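Local coordinates for protein superoxide dismutase (Clostridium difficile, PDB 4JZ2) that probably destroys superoxide radicals by converting them to hydrogen peroxide and oxygen at a single metal centre, occupied here by cobalt, at residues A82-F87 against W133-A138; P162-D167 against N195-N200. All coordinates share one frame; numbering follows the deposited sequence.

Interaction 1. Residues A82-F87 against W133-A138. With CO (cobalt (II) ion), chain B.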
ATOM      1  N   ALA A  82      -9.830 -10.841  -4.665  1.00 28.76           N
ATOM      2  CA  ALA A  82     -10.798 -11.871  -4.308  1.00 31.66           C
ATOM      3  C   ALA A  82     -10.084 -13.188  -4.020  1.00 31.66           C
ATOM      4  O   ALA A  82     -10.346 -13.842  -3.009  1.00 33.91           O
ATOM      5  CB  ALA A  82     -11.822 -12.049  -5.415  1.00 29.68           C
ATOM      6  N   TYR A  83      -9.158 -13.566  -4.890  1.00 30.24           N
ATOM      7  CA  TYR A  83      -8.474 -14.845  -4.720  1.00 32.07           C
ATOM      8  C   TYR A  83      -7.536 -14.831  -3.510  1.00 31.74           C
ATOM      9  O   TYR A  83      -7.505 -15.779  -2.723  1.00 30.05           O
ATOM     10  CB  TYR A  83      -7.697 -15.221  -5.985  1.00 32.32           C
ATOM     11  CG  TYR A  83      -6.911 -16.502  -5.821  1.00 34.51           C
ATOM     12  CD1 TYR A  83      -7.468 -17.728  -6.160  1.00 38.23           C
ATOM     13  CD2 TYR A  83      -5.620 -16.483  -5.309  1.00 34.29           C
ATOM     14  CE1 TYR A  83      -6.754 -18.905  -6.010  1.00 43.52           C
ATOM     15  CE2 TYR A  83      -4.899 -17.647  -5.144  1.00 39.57           C
ATOM     16  CZ  TYR A  83      -5.469 -18.857  -5.496  1.00 43.98           C
ATOM     17  OH  TYR A  83      -4.749 -20.013  -5.328  1.00 48.74           O
ATOM     18  N   ASN A  84      -6.764 -13.759  -3.369  1.00 27.37           N
ATOM     19  CA  ASN A  84      -5.775 -13.676  -2.300  1.00 27.56           C
ATOM     20  C   ASN A  84      -6.437 -13.681  -0.928  1.00 29.47           C
ATOM     21  O   ASN A  84      -5.907 -14.259   0.012  1.00 29.57           O
ATOM     22  CB  ASN A  84      -4.915 -12.410  -2.428  1.00 25.48           C
ATOM     23  CG  ASN A  84      -4.030 -12.426  -3.659  1.00 31.73           C
ATOM     24  OD1 ASN A  84      -3.790 -13.478  -4.239  1.00 27.68           O
ATOM     25  ND2 ASN A  84      -3.538 -11.249  -4.061  1.00 27.67           N
ATOM     26  N   HIS A  85      -7.583 -13.022  -0.812  1.00 29.69           N
ATOM     27  CA  HIS A  85      -8.236 -12.938   0.488  1.00 30.17           C
ATOM     28  C   HIS A  85      -8.949 -14.238   0.852  1.00 31.32           C
ATOM     29  O   HIS A  85      -8.881 -14.693   1.996  1.00 30.69           O
ATOM     30  CB  HIS A  85      -9.168 -11.724   0.558  1.00 28.20           C
ATOM     31  CG  HIS A  85      -8.428 -10.436   0.709  1.00 29.83           C
ATOM     32  ND1 HIS A  85      -7.947  -9.725  -0.375  1.00 30.79           N
ATOM     33  CD2 HIS A  85      -8.024  -9.761   1.809  1.00 31.44           C
ATOM     34  CE1 HIS A  85      -7.310  -8.652   0.057  1.00 30.85           C
ATOM     35  NE2 HIS A  85      -7.344  -8.648   1.378  1.00 29.78           N
ATOM     36  N   LYS A  86      -9.626 -14.837  -0.118  1.00 31.11           N
ATOM     37  CA  LYS A  86     -10.198 -16.154   0.114  1.00 33.09           C
ATOM     38  C   LYS A  86      -9.089 -17.065   0.628  1.00 31.49           C
ATOM     39  O   LYS A  86      -9.251 -17.748   1.648  1.00 31.57           O
ATOM     40  CB  LYS A  86     -10.804 -16.745  -1.158  1.00 33.27           C
ATOM     41  CG  LYS A  86     -11.598 -18.017  -0.866  1.00 39.13           C
ATOM     42  CD  LYS A  86     -11.679 -18.950  -2.059  1.00 42.73           C
ATOM     43  CE  LYS A  86     -12.543 -18.385  -3.157  1.00 45.95           C
ATOM     44  NZ  LYS A  86     -12.802 -19.410  -4.217  1.00 56.58           N
ATOM     45  N   PHE A  87      -7.960 -17.064  -0.080  1.00 29.11           N
ATOM     46  CA  PHE A  87      -6.801 -17.872   0.295  1.00 28.47           C
ATOM     47  C   PHE A  87      -6.304 -17.543   1.699  1.00 31.90           C
ATOM     48  O   PHE A  87      -6.003 -18.436   2.501  1.00 27.02           O
ATOM     49  CB  PHE A  87      -5.646 -17.672  -0.703  1.00 30.59           C
ATOM     50  CG  PHE A  87      -4.432 -18.516  -0.399  1.00 30.94           C
ATOM     51  CD1 PHE A  87      -4.238 -19.736  -1.044  1.00 34.80           C
ATOM     52  CD2 PHE A  87      -3.501 -18.109   0.541  1.00 29.14           C
ATOM     53  CE1 PHE A  87      -3.140 -20.526  -0.766  1.00 33.39           C
ATOM     54  CE2 PHE A  87      -2.392 -18.898   0.828  1.00 30.56           C
ATOM     55  CZ  PHE A  87      -2.213 -20.113   0.175  1.00 34.06           C
ATOM     56  N   TRP A 133       2.132  -8.793  -0.531  1.00 24.79           N
ATOM     57  CA  TRP A 133       1.989 -10.109   0.087  1.00 27.53           C
ATOM     58  C   TRP A 133       3.331 -10.810   0.122  1.00 29.68           C
ATOM     59  O   TRP A 133       4.179 -10.603  -0.759  1.00 27.42           O
ATOM     60  CB  TRP A 133       1.039 -10.983  -0.738  1.00 26.42           C
ATOM     61  CG  TRP A 133      -0.362 -10.497  -0.770  1.00 28.58           C
ATOM     62  CD1 TRP A 133      -0.857  -9.471  -1.522  1.00 28.43           C
ATOM     63  CD2 TRP A 133      -1.469 -11.032  -0.043  1.00 27.70           C
ATOM     64  NE1 TRP A 133      -2.204  -9.322  -1.297  1.00 27.55           N
ATOM     65  CE2 TRP A 133      -2.604 -10.269  -0.382  1.00 28.89           C
ATOM     66  CE3 TRP A 133      -1.612 -12.082   0.873  1.00 28.86           C
ATOM     67  CZ2 TRP A 133      -3.868 -10.519   0.152  1.00 27.44           C
ATOM     68  CZ3 TRP A 133      -2.865 -12.329   1.411  1.00 27.86           C
ATOM     69  CH2 TRP A 133      -3.979 -11.551   1.047  1.00 30.23           C
ATOM     70  N   ALA A 134       3.533 -11.643   1.137  1.00 27.25           N
ATOM     71  CA  ALA A 134       4.668 -12.561   1.136  1.00 28.08           C
ATOM     72  C   ALA A 134       4.110 -13.962   1.006  1.00 29.16           C
ATOM     73  O   ALA A 134       3.096 -14.286   1.626  1.00 26.69           O
ATOM     74  CB  ALA A 134       5.481 -12.433   2.435  1.00 27.08           C
ATOM     75  N   TRP A 135       4.779 -14.795   0.218  1.00 28.60           N
ATOM     76  CA  TRP A 135       4.257 -16.113  -0.119  1.00 29.61           C
ATOM     77  C   TRP A 135       5.304 -17.199   0.041  1.00 31.00           C
ATOM     78  O   TRP A 135       6.482 -17.005  -0.280  1.00 27.98           O
ATOM     79  CB  TRP A 135       3.808 -16.166  -1.585  1.00 29.51           C
ATOM     80  CG  TRP A 135       2.809 -15.126  -2.009  1.00 27.54           C
ATOM     81  CD1 TRP A 135       3.079 -13.930  -2.615  1.00 28.07           C
ATOM     82  CD2 TRP A 135       1.391 -15.206  -1.894  1.00 28.03           C
ATOM     83  NE1 TRP A 135       1.910 -13.256  -2.876  1.00 26.52           N
ATOM     84  CE2 TRP A 135       0.856 -14.020  -2.441  1.00 26.40           C
ATOM     85  CE3 TRP A 135       0.509 -16.168  -1.376  1.00 27.21           C
ATOM     86  CZ2 TRP A 135      -0.516 -13.757  -2.474  1.00 25.97           C
ATOM     87  CZ3 TRP A 135      -0.853 -15.919  -1.428  1.00 29.69           C
ATOM     88  CH2 TRP A 135      -1.354 -14.716  -1.968  1.00 28.16           C
ATOM     89  N   LEU A 136       4.858 -18.354   0.515  1.00 31.24           N
ATOM     90  CA  LEU A 136       5.592 -19.586   0.293  1.00 29.72           C
ATOM     91  C   LEU A 136       4.921 -20.261  -0.895  1.00 30.15           C
ATOM     92  O   LEU A 136       3.716 -20.526  -0.855  1.00 30.23           O
ATOM     93  CB  LEU A 136       5.514 -20.488   1.528  1.00 30.22           C
ATOM     94  CG  LEU A 136       6.063 -21.908   1.352  1.00 32.50           C
ATOM     95  CD1 LEU A 136       7.575 -21.886   1.170  1.00 32.88           C
ATOM     96  CD2 LEU A 136       5.685 -22.762   2.552  1.00 29.30           C
ATOM     97  N   VAL A 137       5.688 -20.526  -1.953  1.00 27.78           N
ATOM     98  CA  VAL A 137       5.123 -21.030  -3.193  1.00 28.63           C
ATOM     99  C   VAL A 137       5.843 -22.299  -3.635  1.00 32.53           C
ATOM    100  O   VAL A 137       6.976 -22.553  -3.231  1.00 32.65           O
ATOM    101  CB  VAL A 137       5.230 -19.988  -4.323  1.00 33.26           C
ATOM    102  CG1 VAL A 137       4.445 -18.727  -3.967  1.00 31.22           C
ATOM    103  CG2 VAL A 137       6.685 -19.651  -4.604  1.00 32.95           C
ATOM    104  N   ALA A 138       5.173 -23.089  -4.461  1.00 32.00           N
ATOM    105  CA  ALA A 138       5.752 -24.322  -4.984  1.00 35.74           C
ATOM    106  C   ALA A 138       5.654 -24.354  -6.499  1.00 38.21           C
ATOM    107  O   ALA A 138       4.626 -23.979  -7.070  1.00 37.72           O
ATOM    108  CB  ALA A 138       5.050 -25.523  -4.392  1.00 36.58           C
TER
HETATM  109 CO    CO B 301      -6.179  -7.484   2.680  1.00 27.80          CO
HETATM  110  O   HOH W   1      -4.660  -6.996   0.876  1.00 26.02           O

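Interaction 2. Residues P162-D167 against N195-N200. With CO (cobalt (II) ion), chain B.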
ATOM      1  N   PRO A 162       0.533 -21.146  -4.425  1.00 32.80           N
ATOM      2  CA  PRO A 162       0.677 -20.609  -3.066  1.00 29.79           C
ATOM      3  C   PRO A 162       0.468 -21.723  -2.047  1.00 29.21           C
ATOM      4  O   PRO A 162      -0.499 -22.482  -2.160  1.00 30.70           O
ATOM      5  CB  PRO A 162      -0.460 -19.584  -2.961  1.00 32.74           C
ATOM      6  CG  PRO A 162      -0.977 -19.390  -4.344  1.00 37.73           C
ATOM      7  CD  PRO A 162      -0.694 -20.668  -5.076  1.00 36.12           C
ATOM      8  N   ILE A 163       1.372 -21.826  -1.081  1.00 31.14           N
ATOM      9  CA  ILE A 163       1.255 -22.807  -0.008  1.00 32.38           C
ATOM     10  C   ILE A 163       0.761 -22.108   1.268  1.00 33.11           C
ATOM     11  O   ILE A 163      -0.241 -22.505   1.868  1.00 29.56           O
ATOM     12  CB  ILE A 163       2.606 -23.505   0.236  1.00 30.58           C
ATOM     13  CG1 ILE A 163       3.094 -24.152  -1.067  1.00 33.68           C
ATOM     14  CG2 ILE A 163       2.487 -24.556   1.348  1.00 29.33           C
ATOM     15  CD1 ILE A 163       2.047 -25.029  -1.738  1.00 31.18           C
ATOM     16  N   ILE A 164       1.473 -21.061   1.676  1.00 30.81           N
ATOM     17  CA  ILE A 164       0.903 -20.083   2.610  1.00 30.21           C
ATOM     18  C   ILE A 164       1.221 -18.684   2.093  1.00 31.58           C
ATOM     19  O   ILE A 164       2.083 -18.525   1.234  1.00 28.38           O
ATOM     20  CB  ILE A 164       1.449 -20.219   4.034  1.00 31.04           C
ATOM     21  CG1 ILE A 164       2.893 -19.715   4.116  1.00 27.88           C
ATOM     22  CG2 ILE A 164       1.300 -21.659   4.537  1.00 30.25           C
ATOM     23  CD1 ILE A 164       3.439 -19.658   5.541  1.00 30.66           C
ATOM     24  N   GLY A 165       0.528 -17.681   2.621  1.00 29.71           N
ATOM     25  CA  GLY A 165       0.690 -16.317   2.153  1.00 30.83           C
ATOM     26  C   GLY A 165       0.242 -15.361   3.245  1.00 31.76           C
ATOM     27  O   GLY A 165      -0.729 -15.644   3.935  1.00 27.93           O
ATOM     28  N   LEU A 166       0.945 -14.242   3.392  1.00 28.81           N
ATOM     29  CA  LEU A 166       0.630 -13.248   4.419  1.00 26.39           C
ATOM     30  C   LEU A 166       0.328 -11.898   3.773  1.00 28.69           C
ATOM     31  O   LEU A 166       1.136 -11.387   3.000  1.00 25.67           O
ATOM     32  CB  LEU A 166       1.813 -13.101   5.375  1.00 27.31           C
ATOM     33  CG  LEU A 166       1.728 -12.020   6.466  1.00 27.25           C
ATOM     34  CD1 LEU A 166       0.486 -12.205   7.339  1.00 27.46           C
ATOM     35  CD2 LEU A 166       3.001 -12.029   7.303  1.00 26.48           C
ATOM     36  N   ASP A 167      -0.843 -11.347   4.084  1.00 27.39           N
ATOM     37  CA  ASP A 167      -1.257 -10.019   3.638  1.00 27.57           C
ATOM     38  C   ASP A 167      -0.499  -8.960   4.448  1.00 29.73           C
ATOM     39  O   ASP A 167      -0.645  -8.899   5.677  1.00 26.84           O
ATOM     40  CB  ASP A 167      -2.764  -9.885   3.879  1.00 26.82           C
ATOM     41  CG  ASP A 167      -3.368  -8.642   3.265  1.00 26.86           C
ATOM     42  OD1 ASP A 167      -2.642  -7.812   2.674  1.00 26.12           O
ATOM     43  OD2 ASP A 167      -4.614  -8.487   3.363  1.00 27.48           O
ATOM     44  N   ASN A 195      -2.193 -27.539   8.330  1.00 32.36           N
ATOM     45  CA  ASN A 195      -2.935 -28.610   7.688  1.00 34.40           C
ATOM     46  C   ASN A 195      -3.487 -28.134   6.351  1.00 36.72           C
ATOM     47  O   ASN A 195      -3.458 -28.870   5.362  1.00 35.10           O
ATOM     48  CB  ASN A 195      -4.066 -29.102   8.596  1.00 36.81           C
ATOM     49  CG  ASN A 195      -3.545 -29.667   9.915  1.00 36.17           C
ATOM     50  OD1 ASN A 195      -2.423 -30.171   9.982  1.00 37.80           O
ATOM     51  ND2 ASN A 195      -4.356 -29.576  10.967  1.00 36.57           N
ATOM     52  N   GLY A 196      -3.980 -26.898   6.319  1.00 32.29           N
ATOM     53  CA  GLY A 196      -4.436 -26.319   5.070  1.00 34.19           C
ATOM     54  C   GLY A 196      -3.271 -26.164   4.112  1.00 33.72           C
ATOM     55  O   GLY A 196      -3.393 -26.428   2.910  1.00 37.89           O
ATOM     56  N   ALA A 197      -2.135 -25.721   4.639  1.00 31.85           N
ATOM     57  CA  ALA A 197      -0.936 -25.578   3.825  1.00 32.98           C
ATOM     58  C   ALA A 197      -0.553 -26.927   3.218  1.00 37.99           C
ATOM     59  O   ALA A 197      -0.169 -27.010   2.046  1.00 32.47           O
ATOM     60  CB  ALA A 197       0.206 -25.024   4.643  1.00 29.33           C
ATOM     61  N   LEU A 198      -0.661 -27.982   4.017  1.00 35.92           N
ATOM     62  CA  LEU A 198      -0.350 -29.328   3.533  1.00 37.07           C
ATOM     63  C   LEU A 198      -1.263 -29.719   2.369  1.00 37.28           C
ATOM     64  O   LEU A 198      -0.798 -30.253   1.361  1.00 39.90           O
ATOM     65  CB  LEU A 198      -0.455 -30.357   4.666  1.00 36.23           C
ATOM     66  CG  LEU A 198      -0.198 -31.810   4.253  1.00 38.33           C
ATOM     67  CD1 LEU A 198       1.200 -31.946   3.703  1.00 34.22           C
ATOM     68  CD2 LEU A 198      -0.404 -32.741   5.440  1.00 40.80           C
ATOM     69  N   GLU A 199      -2.556 -29.439   2.494  1.00 37.27           N
ATOM     70  CA  GLU A 199      -3.472 -29.745   1.406  1.00 39.90           C
ATOM     71  C   GLU A 199      -3.104 -28.943   0.161  1.00 44.52           C
ATOM     72  O   GLU A 199      -3.137 -29.467  -0.961  1.00 40.99           O
ATOM     73  CB  GLU A 199      -4.922 -29.498   1.808  1.00 42.35           C
ATOM     74  CG  GLU A 199      -5.438 -30.477   2.858  1.00 48.84           C
ATOM     75  CD  GLU A 199      -5.131 -31.944   2.516  1.00 62.32           C
ATOM     76  OE1 GLU A 199      -5.820 -32.513   1.634  1.00 63.39           O
ATOM     77  OE2 GLU A 199      -4.203 -32.530   3.136  1.00 62.65           O
ATOM     78  N   ASN A 200      -2.751 -27.675   0.359  1.00 37.51           N
ATOM     79  CA  ASN A 200      -2.306 -26.834  -0.747  1.00 38.16           C
ATOM     80  C   ASN A 200      -1.126 -27.480  -1.452  1.00 39.05           C
ATOM     81  O   ASN A 200      -1.067 -27.500  -2.679  1.00 40.26           O
ATOM     82  CB  ASN A 200      -1.921 -25.431  -0.264  1.00 35.09           C
ATOM     83  CG  ASN A 200      -3.124 -24.613   0.161  1.00 37.99           C
ATOM     84  OD1 ASN A 200      -4.258 -24.908  -0.228  1.00 37.12           O
ATOM     85  ND2 ASN A 200      -2.887 -23.580   0.974  1.00 34.63           N
TER
HETATM   86 CO    CO B 301      -6.179  -7.484   2.680  1.00 27.80          CO
HETATM   87  O   HOH W   1      -4.660  -6.996   0.876  1.00 26.02           O

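Interaction 1. Residues A82-F87 against W133-A138
Asn-84, on helix 72-90, sits against the indole rings of Trp-133 and Trp-135, which reach out from strand 132-138. This is the seam of the iron/manganese superoxide dismutase fold where the alpha-hairpin domain meets the three-stranded sheet of the C-terminal domain. Followed outward, Asn-84 changes partner atom by atom. Its CB lies over the six-membered ring of Trp-133 in a CH-pi contact, 3.8 Å from the ring centroid and 29° off the normal. Its CG meets CH2 and CZ2 of Trp-135. At the tip the amide divides: OD1 approaches Trp-135 CH2 at 3.6 Å, oblique to that ring, while ND2 passes near NE1 of Trp-133 and donates instead to Gln-152 OE1. The same Gln-152 oxygen accepts from Trp-133 NE1, so it ties helix and strand side chains together. With CG beside the backbone N (chi1 -67°), the amide is carried toward both tryptophans.

One turn along, Phe-87 presents its face to the edge of Trp-135 in an offset edge-to-face pair, centroids 5.8 Å apart. Trp-135 NE1 is held by Thr-149 on strand 144-150. On the metal side, Trp-133 directs its edge at the face of His-85 in a T-shaped stack, the planes 82° apart. The histidine ring is also held by ND1, which hydrogen-bonds to Gly-81 O one turn earlier in the helix. Trp-133 thus packs directly against a metal ligand: CZ2 lies 3.9 Å from His-85 CE1, while NE2 of that imidazole binds the cobalt at 2.1 Å.

Interaction 2. Residues P162-D167 against N195-N200
Asn-200 and Ala-197, one turn apart on helix 194-202, lie against the bulged beginning of the last sheet strand, at Ile-163 and Ile-164. This joins the closing helix of the C-terminal domain to the strand whose far end carries the metal ligand Asp-167. The closest apolar contact is at Ala-197, whose CB meets CG2 of Ile-164 at 3.5 Å; CG2 of Ile-163 touches Ala-197 O at 3.7 Å. In Ile-164 the CG2 branch faces the alanine while CG1 lies between the backbone N and the carbonyl carbon (chi1 73°), leading the longer arm away from the helix.

The single polar link is at Asn-200, whose ND2 donates to the carbonyl O of Ile-163 at 3.0 Å. That bond is nearly straight, 166° at the hydrogen, and the acceptor lies in the amide plane, though the donor is tilted 27° from the plane of the carbonyl. A side chain thereby holds a backbone oxygen where the chain turns its corner. The contact is looser where CD1 of Ile-163 passes the Asn-200 backbone, 4.0 Å from its C. Toward solvent, Asn-200 is partly exposed, and its neighbour Glu-199 is exposed.

Ile-163 and Ile-164 both pair with Leu-136 of strand 132-138, a classic beta bulge. Around this corner, Trp-188 of helix 181-188 packs on Ile-164, while Phe-87 of helix 72-90 touches both Pro-162 and Asn-200.

In the fold
Strands 132-138 and 161-167 are antiparallel neighbours, so interactions 1 and 2 share one sheet, their centres 8 Å apart. Leu-136 O to Ile-163 N at 2.7 Å and Ala-134 O to Leu-166 N at 2.8 Å are probable hydrogen bonds stitching them together. One segment of each interaction reaches the cobalt: His-85 of 82-87 and Asp-167 at the end of 162-167 bind it, together with His-30 and His-171, with Asp-167 OD2 at 2.0 Å. Water 1, 2.4 Å from the cobalt, also donates weakly to Asp-167 OD1. Interaction 1 therefore borders the active site, whereas the helix contact of interaction 2 lies away from it.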